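Local structure of D,D-dipeptidase/D,D-carboxypeptidase (Enterococcus faecalis, 4MUQ) at residues R97-L102 with E165-R170; T149-R154 with E158-S163. The protein is a zinc-dependent D,D-peptidase of vancomycin resistance, which hydrolyses D-Ala-D-Ala dipeptide and probably also trims the terminal D-Ala from cell-wall precursors. One frame throughout, in Å; residues are numbered along the deposited sequence.

Contact 1. Residues R97-L102 with E165-R170; sequences RKYVAL and EPWHFR. With ZN (zinc ion), chain B; LY0 ((2R)-3-[(R)-[(1R)-1-aminoethyl](hydroxy)phosphoryl]-2-methylpropanoic acid), chain C; 2D8 ((2R)-3-[(R)-[(1S)-1-aminoethyl](hydroxy)phosphoryl]-2-methylpropanoic acid), chain D; EDO (1,2-ethanediol), chain E.
Tyr99 turns the CD1 edge of its ring to the carboxylate of Glu165. Its CD1 lies 3.7 Å from Glu165 OE2, close to the ring plane, and ring and carboxylate are turned only 18° from each other, the two side chains running past one another in opposite directions. The same CD1 meets Trp167 CH2 at 4.2 Å, a looser apolar touch at the edge of the indole. Glu165 CB rests over one face of the indole, offset toward the rim.

The bound phosphinate, present as two diastereomers sharing phosphinate and carboxylate positions, spans the rest of the interface. Trp167, with CG held between backbone N and carbonyl carbon (chi1 58°), aims NE1 at O32 of LY0, 2.9 Å away and in the indole plane, with an N-H...O angle of 154°. His168 ND1 binds the zinc ion at 2.1 Å; His108 and Asp115 are its other protein ligands.

Glu165 OE1 lies 2.8 Å from O32 of LY0, while OE2 accepts a weak bond from N1 of LY0. The chemistry implies a split task: zinc, Trp167 and Glu165 surround the phosphinate, which resembles a tetrahedral hydrolysis intermediate, and Ala101 N donates to carboxylate O62 at 2.9 Å, alongside inhibitor bonds from Arg75, Ser106 and Gln80.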
ATOM      1  N   ARG A  97      11.625  -8.471  15.588  1.00 10.63           N
ATOM      2  CA  ARG A  97      10.317  -9.043  15.280  0.50 12.18           C
ATOM      3  C   ARG A  97       9.226  -7.979  15.213  1.00 13.16           C
ATOM      4  O   ARG A  97       8.270  -8.115  14.450  1.00 13.14           O
ATOM      5  CB  ARG A  97       9.941 -10.103  16.307  0.50 14.23           C
ATOM      6  CG  ARG A  97      10.560 -11.463  16.061  0.50 24.72           C
ATOM      7  CD  ARG A  97      10.163 -12.445  17.158  0.50 34.63           C
ATOM      8  NE  ARG A  97       8.716 -12.624  17.266  0.50 32.10           N
ATOM      9  CZ  ARG A  97       7.937 -11.989  18.140  0.50 31.16           C
ATOM     10  NH1 ARG A  97       8.458 -11.116  18.995  0.50 26.56           N
ATOM     11  NH2 ARG A  97       6.632 -12.225  18.158  0.50 36.64           N
ATOM     12  N   LYS A  98       9.376  -6.917  16.001  1.00 11.41           N
ATOM     13  CA  LYS A  98       8.381  -5.849  16.076  1.00 10.68           C
ATOM     14  C   LYS A  98       8.541  -4.753  15.027  1.00 10.32           C
ATOM     15  O   LYS A  98       7.567  -4.074  14.677  1.00 13.15           O
ATOM     16  CB  LYS A  98       8.386  -5.227  17.477  1.00 13.19           C
ATOM     17  CG  LYS A  98       7.909  -6.174  18.579  1.00 14.67           C
ATOM     18  CD  LYS A  98       7.960  -5.511  19.956  1.00 15.92           C
ATOM     19  CE  LYS A  98       7.284  -6.374  21.015  1.00 25.99           C
ATOM     20  NZ  LYS A  98       5.804  -6.347  20.843  1.00 40.34           N
ATOM     21  N   TYR A  99       9.753  -4.560  14.535  1.00  9.92           N
ATOM     22  CA  TYR A  99      10.053  -3.434  13.651  1.00 11.38           C
ATOM     23  C   TYR A  99      10.624  -3.790  12.280  1.00 14.44           C
ATOM     24  O   TYR A  99      10.959  -2.893  11.495  1.00 18.10           O
ATOM     25  CB  TYR A  99      11.000  -2.453  14.354  1.00  9.79           C
ATOM     26  CG  TYR A  99      10.348  -1.679  15.463  1.00  9.35           C
ATOM     27  CD1 TYR A  99       9.598  -0.534  15.190  1.00 10.41           C
ATOM     28  CD2 TYR A  99      10.452  -2.083  16.789  1.00 10.38           C
ATOM     29  CE1 TYR A  99       8.998   0.190  16.215  1.00 10.59           C
ATOM     30  CE2 TYR A  99       9.837  -1.366  17.820  1.00 10.91           C
ATOM     31  CZ  TYR A  99       9.109  -0.238  17.525  1.00 10.96           C
ATOM     32  OH  TYR A  99       8.509   0.462  18.542  1.00 12.05           O
ATOM     33  N   VAL A 100      10.812  -5.076  11.998  1.00 10.57           N
ATOM     34  CA  VAL A 100      11.311  -5.462  10.687  1.00 11.43           C
ATOM     35  C   VAL A 100      10.485  -6.642  10.185  1.00  9.93           C
ATOM     36  O   VAL A 100      10.422  -7.682  10.841  1.00 11.29           O
ATOM     37  CB  VAL A 100      12.803  -5.861  10.707  1.00  9.87           C
ATOM     38  CG1 VAL A 100      13.272  -6.071   9.285  1.00 12.06           C
ATOM     39  CG2 VAL A 100      13.664  -4.788  11.399  1.00 11.52           C
ATOM     40  N   ALA A 101       9.854  -6.506   9.018  1.00  9.16           N
ATOM     41  CA  ALA A 101       9.131  -7.633   8.459  1.00  9.19           C
ATOM     42  C   ALA A 101      10.070  -8.782   8.076  1.00  8.86           C
ATOM     43  O   ALA A 101      11.214  -8.559   7.683  1.00  9.42           O
ATOM     44  CB  ALA A 101       8.324  -7.198   7.241  1.00 11.25           C
ATOM     45  N   LEU A 102       9.591 -10.001   8.216  1.00 10.25           N
ATOM     46  CA  LEU A 102      10.323 -11.152   7.692  1.00  8.63           C
ATOM     47  C   LEU A 102      10.581 -10.978   6.192  1.00 11.05           C
ATOM     48  O   LEU A 102       9.752 -10.418   5.466  1.00 10.46           O
ATOM     49  CB  LEU A 102       9.517 -12.426   7.910  1.00 10.89           C
ATOM     50  CG  LEU A 102       9.346 -12.941   9.340  1.00 15.88           C
ATOM     51  CD1 LEU A 102       8.267 -14.027   9.381  1.00 20.05           C
ATOM     52  CD2 LEU A 102      10.664 -13.475   9.849  1.00 17.38           C
ATOM     53  N   GLU A 165       4.541   2.551  13.685  1.00 10.51           N
ATOM     54  CA  GLU A 165       5.586   3.195  12.875  1.00 10.56           C
ATOM     55  C   GLU A 165       5.061   4.495  12.275  1.00 11.40           C
ATOM     56  O   GLU A 165       4.284   4.483  11.335  1.00 13.25           O
ATOM     57  CB  GLU A 165       6.088   2.259  11.777  1.00 12.03           C
ATOM     58  CG  GLU A 165       6.718   0.982  12.306  1.00 14.04           C
ATOM     59  CD  GLU A 165       7.552   0.289  11.268  1.00 15.17           C
ATOM     60  OE1 GLU A 165       7.271   0.510  10.066  1.00 15.64           O
ATOM     61  OE2 GLU A 165       8.468  -0.442  11.671  1.00 19.71           O
ATOM     62  N   PRO A 166       5.478   5.633  12.824  1.00 11.42           N
ATOM     63  CA  PRO A 166       5.029   6.914  12.266  1.00 13.22           C
ATOM     64  C   PRO A 166       5.404   7.132  10.795  1.00 12.81           C
ATOM     65  O   PRO A 166       4.736   7.917  10.113  1.00 11.38           O
ATOM     66  CB  PRO A 166       5.741   7.933  13.155  1.00 14.79           C
ATOM     67  CG  PRO A 166       5.818   7.239  14.510  1.00 14.33           C
ATOM     68  CD  PRO A 166       6.107   5.790  14.148  1.00 12.78           C
ATOM     69  N   TRP A 167       6.432   6.430  10.316  1.00 10.92           N
ATOM     70  CA  TRP A 167       7.120   6.795   9.069  1.00 11.52           C
ATOM     71  C   TRP A 167       6.767   5.984   7.830  1.00 10.86           C
ATOM     72  O   TRP A 167       7.184   6.361   6.740  1.00 10.85           O
ATOM     73  CB  TRP A 167       8.633   6.663   9.265  1.00 12.26           C
ATOM     74  CG  TRP A 167       9.017   5.260   9.669  1.00 12.87           C
ATOM     75  CD1 TRP A 167       9.184   4.177   8.846  1.00 13.49           C
ATOM     76  CD2 TRP A 167       9.247   4.787  11.005  1.00 12.52           C
ATOM     77  NE1 TRP A 167       9.502   3.065   9.590  1.00 14.60           N
ATOM     78  CE2 TRP A 167       9.554   3.413  10.916  1.00 17.05           C
ATOM     79  CE3 TRP A 167       9.217   5.393  12.266  1.00 15.21           C
ATOM     80  CZ2 TRP A 167       9.825   2.633  12.043  1.00 15.95           C
ATOM     81  CZ3 TRP A 167       9.496   4.616  13.390  1.00 18.46           C
ATOM     82  CH2 TRP A 167       9.779   3.245  13.265  1.00 17.56           C
ATOM     83  N   HIS A 168       6.062   4.864   7.992  1.00  9.62           N
ATOM     84  CA  HIS A 168       5.861   3.900   6.908  1.00  9.38           C
ATOM     85  C   HIS A 168       4.491   4.052   6.255  1.00  9.23           C
ATOM     86  O   HIS A 168       3.450   3.887   6.907  1.00 10.52           O
ATOM     87  CB  HIS A 168       6.084   2.473   7.441  1.00  9.97           C
ATOM     88  CG  HIS A 168       5.862   1.393   6.427  1.00  8.84           C
ATOM     89  ND1 HIS A 168       6.875   0.564   5.983  1.00 10.63           N
ATOM     90  CD2 HIS A 168       4.731   0.967   5.821  1.00  9.66           C
ATOM     91  CE1 HIS A 168       6.373  -0.311   5.126  1.00 12.07           C
ATOM     92  NE2 HIS A 168       5.074  -0.091   5.019  1.00  9.69           N
ATOM     93  N   PHE A 169       4.500   4.355   4.958  1.00  8.53           N
ATOM     94  CA  PHE A 169       3.254   4.593   4.225  1.00  9.66           C
ATOM     95  C   PHE A 169       3.103   3.600   3.096  1.00  9.25           C
ATOM     96  O   PHE A 169       4.069   3.247   2.426  1.00  9.98           O
ATOM     97  CB  PHE A 169       3.210   6.041   3.709  1.00 10.41           C
ATOM     98  CG  PHE A 169       3.031   7.033   4.806  1.00 11.15           C
ATOM     99  CD1 PHE A 169       1.763   7.492   5.131  1.00 13.39           C
ATOM    100  CD2 PHE A 169       4.109   7.440   5.575  1.00 11.61           C
ATOM    101  CE1 PHE A 169       1.566   8.388   6.177  1.00 14.60           C
ATOM    102  CE2 PHE A 169       3.924   8.325   6.629  1.00 14.49           C
ATOM    103  CZ  PHE A 169       2.643   8.800   6.928  1.00 15.61           C
ATOM    104  N   ARG A 170       1.872   3.144   2.901  1.00  8.52           N
ATOM    105  CA  ARG A 170       1.563   2.133   1.896  1.00  9.32           C
ATOM    106  C   ARG A 170       0.576   2.688   0.879  1.00  8.25           C
ATOM    107  O   ARG A 170      -0.452   3.266   1.261  1.00  9.55           O
ATOM    108  CB  ARG A 170       0.971   0.898   2.594  1.00  9.33           C
ATOM    109  CG  ARG A 170       0.215  -0.081   1.685  1.00  9.18           C
ATOM    110  CD  ARG A 170       1.090  -0.762   0.650  1.00  8.99           C
ATOM    111  NE  ARG A 170       0.224  -1.474  -0.290  1.00  8.96           N
ATOM    112  CZ  ARG A 170      -0.178  -2.731  -0.141  1.00 10.44           C
ATOM    113  NH1 ARG A 170       0.242  -3.461   0.882  1.00 10.05           N
ATOM    114  NH2 ARG A 170      -1.008  -3.266  -1.038  1.00  9.75           N
TER
HETATM  115 ZN    ZN B 301       8.938   0.799   5.942  0.66 10.28          ZN
HETATM  116  P   LY0 C 302      10.145  -0.716   8.049  0.50 38.18           P
HETATM  117  C1  LY0 C 302      12.555  -1.596   8.619  0.50 15.46           C
HETATM  118  N1  LY0 C 302      11.553  -0.275  10.267  0.50 13.59           N
HETATM  119  C2  LY0 C 302      11.726  -0.354   8.872  0.50 37.53           C
HETATM  120  C4  LY0 C 302       9.388  -2.205   8.760  0.50 14.68           C
HETATM  121  C5  LY0 C 302       8.427  -2.903   7.847  0.50  9.33           C
HETATM  122  C6  LY0 C 302       9.189  -3.765   6.853  0.50  8.65           C
HETATM  123  C7  LY0 C 302       7.470  -3.721   8.696  0.50  8.72           C
HETATM  124  O31 LY0 C 302      10.419  -0.995   6.554  0.50  9.88           O
HETATM  125  O32 LY0 C 302       9.226   0.548   8.097  0.50  5.61           O
HETATM  126  O61 LY0 C 302       8.691  -3.901   5.747  0.50 28.15           O
HETATM  127  O62 LY0 C 302      10.225  -4.304   7.200  0.50  5.57           O
HETATM  128  C4  2D8 D 303       9.377  -2.206   8.760  0.50 14.51           C
HETATM  129  C5  2D8 D 303       8.422  -2.905   7.845  0.50 11.43           C
HETATM  130  C6  2D8 D 303       9.188  -3.765   6.852  0.50 17.69           C
HETATM  131  C7  2D8 D 303       7.468  -3.723   8.696  0.50 16.13           C
HETATM  132  N1  2D8 D 303      12.211   0.844   8.565  0.50 16.78           N
HETATM  133  P   2D8 D 303      10.138  -0.718   8.053  0.50  5.77           P
HETATM  134  C1  2D8 D 303      12.560  -1.568   8.638  0.50 23.25           C
HETATM  135  C2  2D8 D 303      11.668  -0.388   8.972  0.50  9.95           C
HETATM  136  O31 2D8 D 303      10.436  -1.000   6.562  0.50 51.75           O
HETATM  137  O32 2D8 D 303       9.227   0.551   8.098  0.50 42.59           O
HETATM  138  O61 2D8 D 303       8.691  -3.902   5.747  0.50  5.05           O
HETATM  139  O62 2D8 D 303      10.225  -4.304   7.200  0.50 27.78           O
HETATM  140  C1  EDO E 304       2.995  -6.712  17.751  1.00 35.93           C
HETATM  141  O1  EDO E 304       3.968  -7.698  18.119  1.00 71.60           O
HETATM  142  C2  EDO E 304       3.715  -5.410  17.411  1.00 34.63           C
HETATM  143  O2  EDO E 304       4.224  -4.736  18.576  1.00 22.68           O

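Contact 2. Residues T149-R154 with E158-S163. With PE3 (3,6,9,12,15,18,21,24,27,30,33,36,39-tridecaoxahentetracontane-1,41-diol), chain H; LY0 ((2R)-3-[(R)-[(1R)-1-aminoethyl](hydroxy)phosphoryl]-2-methylpropanoic acid), chain C; 2D8 ((2R)-3-[(R)-[(1S)-1-aminoethyl](hydroxy)phosphoryl]-2-methylpropanoic acid), chain D; EDO (1,2-ethanediol), chain E.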
ATOM      1  N   THR A 149      -1.828   5.285   2.811  1.00 12.42           N
ATOM      2  CA  THR A 149      -2.296   5.106   4.181  1.00 12.53           C
ATOM      3  C   THR A 149      -1.086   4.925   5.101  1.00 10.17           C
ATOM      4  O   THR A 149      -0.084   4.336   4.691  1.00 11.14           O
ATOM      5  CB  THR A 149      -3.275   3.894   4.292  1.00 12.95           C
ATOM      6  OG1 THR A 149      -3.951   3.924   5.554  1.00 17.76           O
ATOM      7  CG2 THR A 149      -2.558   2.548   4.119  1.00 15.46           C
ATOM      8  N   GLN A 150      -1.163   5.406   6.336  1.00 12.03           N
ATOM      9  CA  GLN A 150      -0.112   5.072   7.292  1.00 11.36           C
ATOM     10  C   GLN A 150      -0.374   3.636   7.737  1.00 10.71           C
ATOM     11  O   GLN A 150      -1.445   3.306   8.257  1.00 13.02           O
ATOM     12  CB  GLN A 150      -0.116   6.006   8.487  1.00 15.71           C
ATOM     13  CG  GLN A 150       1.075   5.767   9.398  1.00 16.19           C
ATOM     14  CD  GLN A 150       1.009   6.583  10.654  1.00 18.31           C
ATOM     15  OE1 GLN A 150       0.481   7.699  10.665  1.00 19.60           O
ATOM     16  NE2 GLN A 150       1.523   6.025  11.737  1.00 19.00           N
ATOM     17  N   ARG A 151       0.601   2.778   7.509  1.00 10.10           N
ATOM     18  CA  ARG A 151       0.368   1.341   7.553  1.00  9.65           C
ATOM     19  C   ARG A 151       0.220   0.743   8.944  1.00 10.49           C
ATOM     20  O   ARG A 151      -0.626  -0.151   9.145  1.00 10.28           O
ATOM     21  CB  ARG A 151       1.476   0.634   6.780  1.00  9.42           C
ATOM     22  CG  ARG A 151       1.312  -0.877   6.654  1.00  9.20           C
ATOM     23  CD  ARG A 151       0.058  -1.217   5.875  1.00  9.17           C
ATOM     24  NE  ARG A 151      -0.092  -2.659   5.675  1.00 10.41           N
ATOM     25  CZ  ARG A 151      -0.687  -3.483   6.534  1.00  9.54           C
ATOM     26  NH1 ARG A 151      -1.164  -3.032   7.686  1.00 10.20           N
ATOM     27  NH2 ARG A 151      -0.787  -4.771   6.233  1.00  9.86           N
ATOM     28  N   TYR A 152       1.027   1.222   9.895  1.00  9.30           N
ATOM     29  CA  TYR A 152       1.193   0.557  11.180  1.00  9.11           C
ATOM     30  C   TYR A 152       0.872   1.504  12.318  1.00 11.12           C
ATOM     31  O   TYR A 152       1.728   2.251  12.805  1.00 11.58           O
ATOM     32  CB  TYR A 152       2.631   0.019  11.311  1.00  9.98           C
ATOM     33  CG  TYR A 152       3.024  -0.963  10.227  1.00  9.45           C
ATOM     34  CD1 TYR A 152       2.341  -2.165  10.058  1.00  9.52           C
ATOM     35  CD2 TYR A 152       4.082  -0.697   9.368  1.00 10.89           C
ATOM     36  CE1 TYR A 152       2.685  -3.057   9.058  1.00  9.13           C
ATOM     37  CE2 TYR A 152       4.446  -1.599   8.368  1.00 10.59           C
ATOM     38  CZ  TYR A 152       3.740  -2.779   8.216  1.00  9.77           C
ATOM     39  OH  TYR A 152       4.072  -3.682   7.222  1.00 10.73           O
ATOM     40  N   ALA A 153      -0.385   1.483  12.743  1.00 10.87           N
ATOM     41  CA  ALA A 153      -0.837   2.339  13.829  1.00 10.83           C
ATOM     42  C   ALA A 153      -0.660   1.674  15.190  1.00 11.55           C
ATOM     43  O   ALA A 153      -0.695   0.445  15.302  1.00 13.14           O
ATOM     44  CB  ALA A 153      -2.306   2.700  13.616  1.00 15.24           C
ATOM     45  N   ARG A 154      -0.496   2.481  16.236  1.00 13.16           N
ATOM     46  CA  ARG A 154      -0.377   1.944  17.584  1.00 14.26           C
ATOM     47  C   ARG A 154      -1.594   1.096  17.975  1.00 16.20           C
ATOM     48  O   ARG A 154      -1.450   0.038  18.595  1.00 17.53           O
ATOM     49  CB  ARG A 154      -0.148   3.072  18.601  1.00 14.85           C
ATOM     50  CG  ARG A 154       0.058   2.587  20.026  1.00 21.82           C
ATOM     51  CD  ARG A 154       0.342   3.748  20.966  1.00 22.09           C
ATOM     52  NE  ARG A 154      -0.700   4.766  20.857  1.00 20.40           N
ATOM     53  CZ  ARG A 154      -0.652   5.963  21.425  1.00 19.97           C
ATOM     54  NH1 ARG A 154       0.394   6.309  22.152  1.00 21.14           N
ATOM     55  NH2 ARG A 154      -1.657   6.817  21.256  1.00 25.48           N
ATOM     56  N   GLU A 158      -1.763  -5.487  17.380  1.00 15.45           N
ATOM     57  CA  GLU A 158      -2.088  -6.895  17.569  0.50 16.71           C
ATOM     58  C   GLU A 158      -2.573  -7.554  16.283  1.00 18.47           C
ATOM     59  O   GLU A 158      -2.426  -8.765  16.106  1.00 26.65           O
ATOM     60  CB  GLU A 158      -3.097  -7.074  18.703  0.50 21.20           C
ATOM     61  CG  GLU A 158      -2.564  -6.589  20.043  0.50 25.15           C
ATOM     62  CD  GLU A 158      -1.138  -7.049  20.297  0.50 34.44           C
ATOM     63  OE1 GLU A 158      -0.878  -8.270  20.220  0.50 33.56           O
ATOM     64  OE2 GLU A 158      -0.270  -6.187  20.561  0.50 34.49           O
ATOM     65  N   ILE A 159      -3.125  -6.768  15.370  1.00 15.22           N
ATOM     66  CA  ILE A 159      -3.539  -7.364  14.102  1.00 16.59           C
ATOM     67  C   ILE A 159      -2.579  -7.153  12.932  1.00 14.39           C
ATOM     68  O   ILE A 159      -2.568  -7.957  12.016  1.00 13.62           O
ATOM     69  CB  ILE A 159      -4.978  -6.999  13.700  1.00 20.84           C
ATOM     70  CG1 ILE A 159      -5.107  -5.509  13.433  1.00 15.81           C
ATOM     71  CG2 ILE A 159      -5.970  -7.473  14.760  1.00 24.64           C
ATOM     72  CD1 ILE A 159      -6.498  -5.116  12.965  1.00 30.96           C
ATOM     73  N   THR A 160      -1.759  -6.102  12.960  1.00 12.41           N
ATOM     74  CA  THR A 160      -0.726  -5.951  11.932  1.00 10.64           C
ATOM     75  C   THR A 160       0.498  -6.806  12.258  1.00 11.43           C
ATOM     76  O   THR A 160       1.261  -7.175  11.357  1.00 11.46           O
ATOM     77  CB  THR A 160      -0.242  -4.500  11.789  1.00 11.89           C
ATOM     78  OG1 THR A 160       0.406  -4.111  13.006  1.00 11.06           O
ATOM     79  CG2 THR A 160      -1.399  -3.552  11.489  1.00 12.40           C
ATOM     80  N   GLY A 161       0.696  -7.110  13.537  1.00 11.51           N
ATOM     81  CA  GLY A 161       1.896  -7.796  13.973  1.00 13.49           C
ATOM     82  C   GLY A 161       3.164  -6.950  13.958  1.00 12.12           C
ATOM     83  O   GLY A 161       4.255  -7.499  14.116  1.00 13.08           O
ATOM     84  N   ILE A 162       3.023  -5.637  13.775  1.00 10.62           N
ATOM     85  CA  ILE A 162       4.173  -4.735  13.692  1.00 10.75           C
ATOM     86  C   ILE A 162       3.900  -3.578  14.641  1.00 11.00           C
ATOM     87  O   ILE A 162       2.764  -3.109  14.738  1.00 10.99           O
ATOM     88  CB  ILE A 162       4.352  -4.238  12.230  1.00  9.51           C
ATOM     89  CG1 ILE A 162       4.733  -5.411  11.297  1.00 11.43           C
ATOM     90  CG2 ILE A 162       5.380  -3.100  12.131  1.00 10.31           C
ATOM     91  CD1 ILE A 162       6.078  -6.059  11.593  1.00 14.59           C
ATOM     92  N   SER A 163       4.920  -3.104  15.340  1.00 11.94           N
ATOM     93  CA  SER A 163       4.744  -1.972  16.242  1.00 12.56           C
ATOM     94  C   SER A 163       4.402  -0.695  15.479  1.00 11.60           C
ATOM     95  O   SER A 163       4.643  -0.578  14.286  1.00 11.49           O
ATOM     96  CB  SER A 163       6.015  -1.766  17.054  1.00 13.98           C
ATOM     97  OG  SER A 163       6.148  -2.788  18.019  1.00 15.28           O
TER
HETATM   98  O43 PE3 H 307      -2.676 -13.848  13.483  1.00 46.13           O
HETATM   99  C42 PE3 H 307      -2.239 -12.550  13.073  1.00 46.88           C
HETATM  100  C41 PE3 H 307      -1.122 -11.997  13.977  1.00 47.06           C
HETATM  101  O40 PE3 H 307      -0.764 -10.702  13.436  1.00 47.71           O
HETATM  102  C39 PE3 H 307      -0.382 -11.046  12.105  1.00 46.01           C
HETATM  103  C38 PE3 H 307       0.029 -10.008  11.119  1.00 44.59           C
HETATM  104  O37 PE3 H 307       0.281 -10.841   9.983  1.00 42.89           O
HETATM  105  P   LY0 C 302      10.145  -0.716   8.049  0.50 38.18           P
HETATM  106  C1  LY0 C 302      12.555  -1.596   8.619  0.50 15.46           C
HETATM  107  N1  LY0 C 302      11.553  -0.275  10.267  0.50 13.59           N
HETATM  108  C2  LY0 C 302      11.726  -0.354   8.872  0.50 37.53           C
HETATM  109  C4  LY0 C 302       9.388  -2.205   8.760  0.50 14.68           C
HETATM  110  C5  LY0 C 302       8.427  -2.903   7.847  0.50  9.33           C
HETATM  111  C6  LY0 C 302       9.189  -3.765   6.853  0.50  8.65           C
HETATM  112  C7  LY0 C 302       7.470  -3.721   8.696  0.50  8.72           C
HETATM  113  O31 LY0 C 302      10.419  -0.995   6.554  0.50  9.88           O
HETATM  114  O32 LY0 C 302       9.226   0.548   8.097  0.50  5.61           O
HETATM  115  O61 LY0 C 302       8.691  -3.901   5.747  0.50 28.15           O
HETATM  116  O62 LY0 C 302      10.225  -4.304   7.200  0.50  5.57           O
HETATM  117  C4  2D8 D 303       9.377  -2.206   8.760  0.50 14.51           C
HETATM  118  C5  2D8 D 303       8.422  -2.905   7.845  0.50 11.43           C
HETATM  119  C6  2D8 D 303       9.188  -3.765   6.852  0.50 17.69           C
HETATM  120  C7  2D8 D 303       7.468  -3.723   8.696  0.50 16.13           C
HETATM  121  N1  2D8 D 303      12.211   0.844   8.565  0.50 16.78           N
HETATM  122  P   2D8 D 303      10.138  -0.718   8.053  0.50  5.77           P
HETATM  123  C1  2D8 D 303      12.560  -1.568   8.638  0.50 23.25           C
HETATM  124  C2  2D8 D 303      11.668  -0.388   8.972  0.50  9.95           C
HETATM  125  O31 2D8 D 303      10.436  -1.000   6.562  0.50 51.75           O
HETATM  126  O32 2D8 D 303       9.227   0.551   8.098  0.50 42.59           O
HETATM  127  O61 2D8 D 303       8.691  -3.902   5.747  0.50  5.05           O
HETATM  128  O62 2D8 D 303      10.225  -4.304   7.200  0.50 27.78           O
HETATM  129  C1  EDO E 304       2.995  -6.712  17.751  1.00 35.93           C
HETATM  130  O1  EDO E 304       3.968  -7.698  18.119  1.00 71.60           O
HETATM  131  C2  EDO E 304       3.715  -5.410  17.411  1.00 34.63           C
HETATM  132  O2  EDO E 304       4.224  -4.736  18.576  1.00 22.68           O
HETATM  133  O   HOH W   1       0.702  -1.534  13.719  1.00 10.05           O
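Apolar packing centres on Tyr152, whose ring is clamped on both faces. Ile162 CG2 stands 3.7 Å from the ring centroid and 12° off the normal, a CH-pi contact over the face, and Ile162 CB comes within 3.6 Å of Tyr152 CD1. On the opposite face lies CG of the preceding residue, Arg151, 3.4 Å above the ring plane and over its centre. Thr160 CB fills in at the edge, in the ring plane, 3.9 Å from Tyr152 CD1. Ile162 reaches the ring with CG2 because that branch is anti to the backbone N; the other branch ends in CD1, which, like the phenol end of Tyr152, borders methyl C7 of the bound phosphinate.

Arg151 and Thr160 pass alongside each other, with Thr160 CG2 3.8 Å from Arg151 NH1. The charge of this arginine is met elsewhere, through salt bridges to Glu107 and Glu188, so its guanidinium is anchored while its aliphatic part supports the tyrosine.

Polar links depend on Thr160 OG1 and one water. OG1 accepts from Ile162 N at 3.1 Å with an N-H...O angle of 162°, closing an ST turn just where the helix gives way to Gly161, whose phi is positive (73°). The water accepts from Thr160 OG1 and donates to the carbonyl oxygens of Ala153 and Ile162, thereby tying both segments together. Ser163 OG is hydrogen-bonded to an ethanediol, probably from the crystallisation liquor.

In this Hedgehog/DD-peptidase fold, the loop that follows strand 148-150 and the residues that follow helix 157-160 thus each give one apolar side chain to the active-site pocket: Tyr152 and Ile162 line it by the inhibitor methyl, while Arg151 and Thr160 pack against the tyrosine without belonging to the pocket themselves.

Both contacts are largely buried and lie on the same side of the chain's centre, their own centres about 8 Å apart, with contact 2 nested in the loop that contact 1 closes. They share the sheet: strands 148-150 and 168-171 are neighbours, joined by a probable hydrogen bond between Thr149 N and Arg170 O. A second probable one links Lys98 O to Ser163 N, while the Tyr99 ring packs on Ser163 CB. Their chemistry diverges. Contact 1 buries only 115 Å² directly; the inhibitor bridges its halves, held by zinc and Trp167 on one side and Ala101 N on the other. Contact 2 buries 245 Å² through ring packing and a water, touching the inhibitor only at its methyl group.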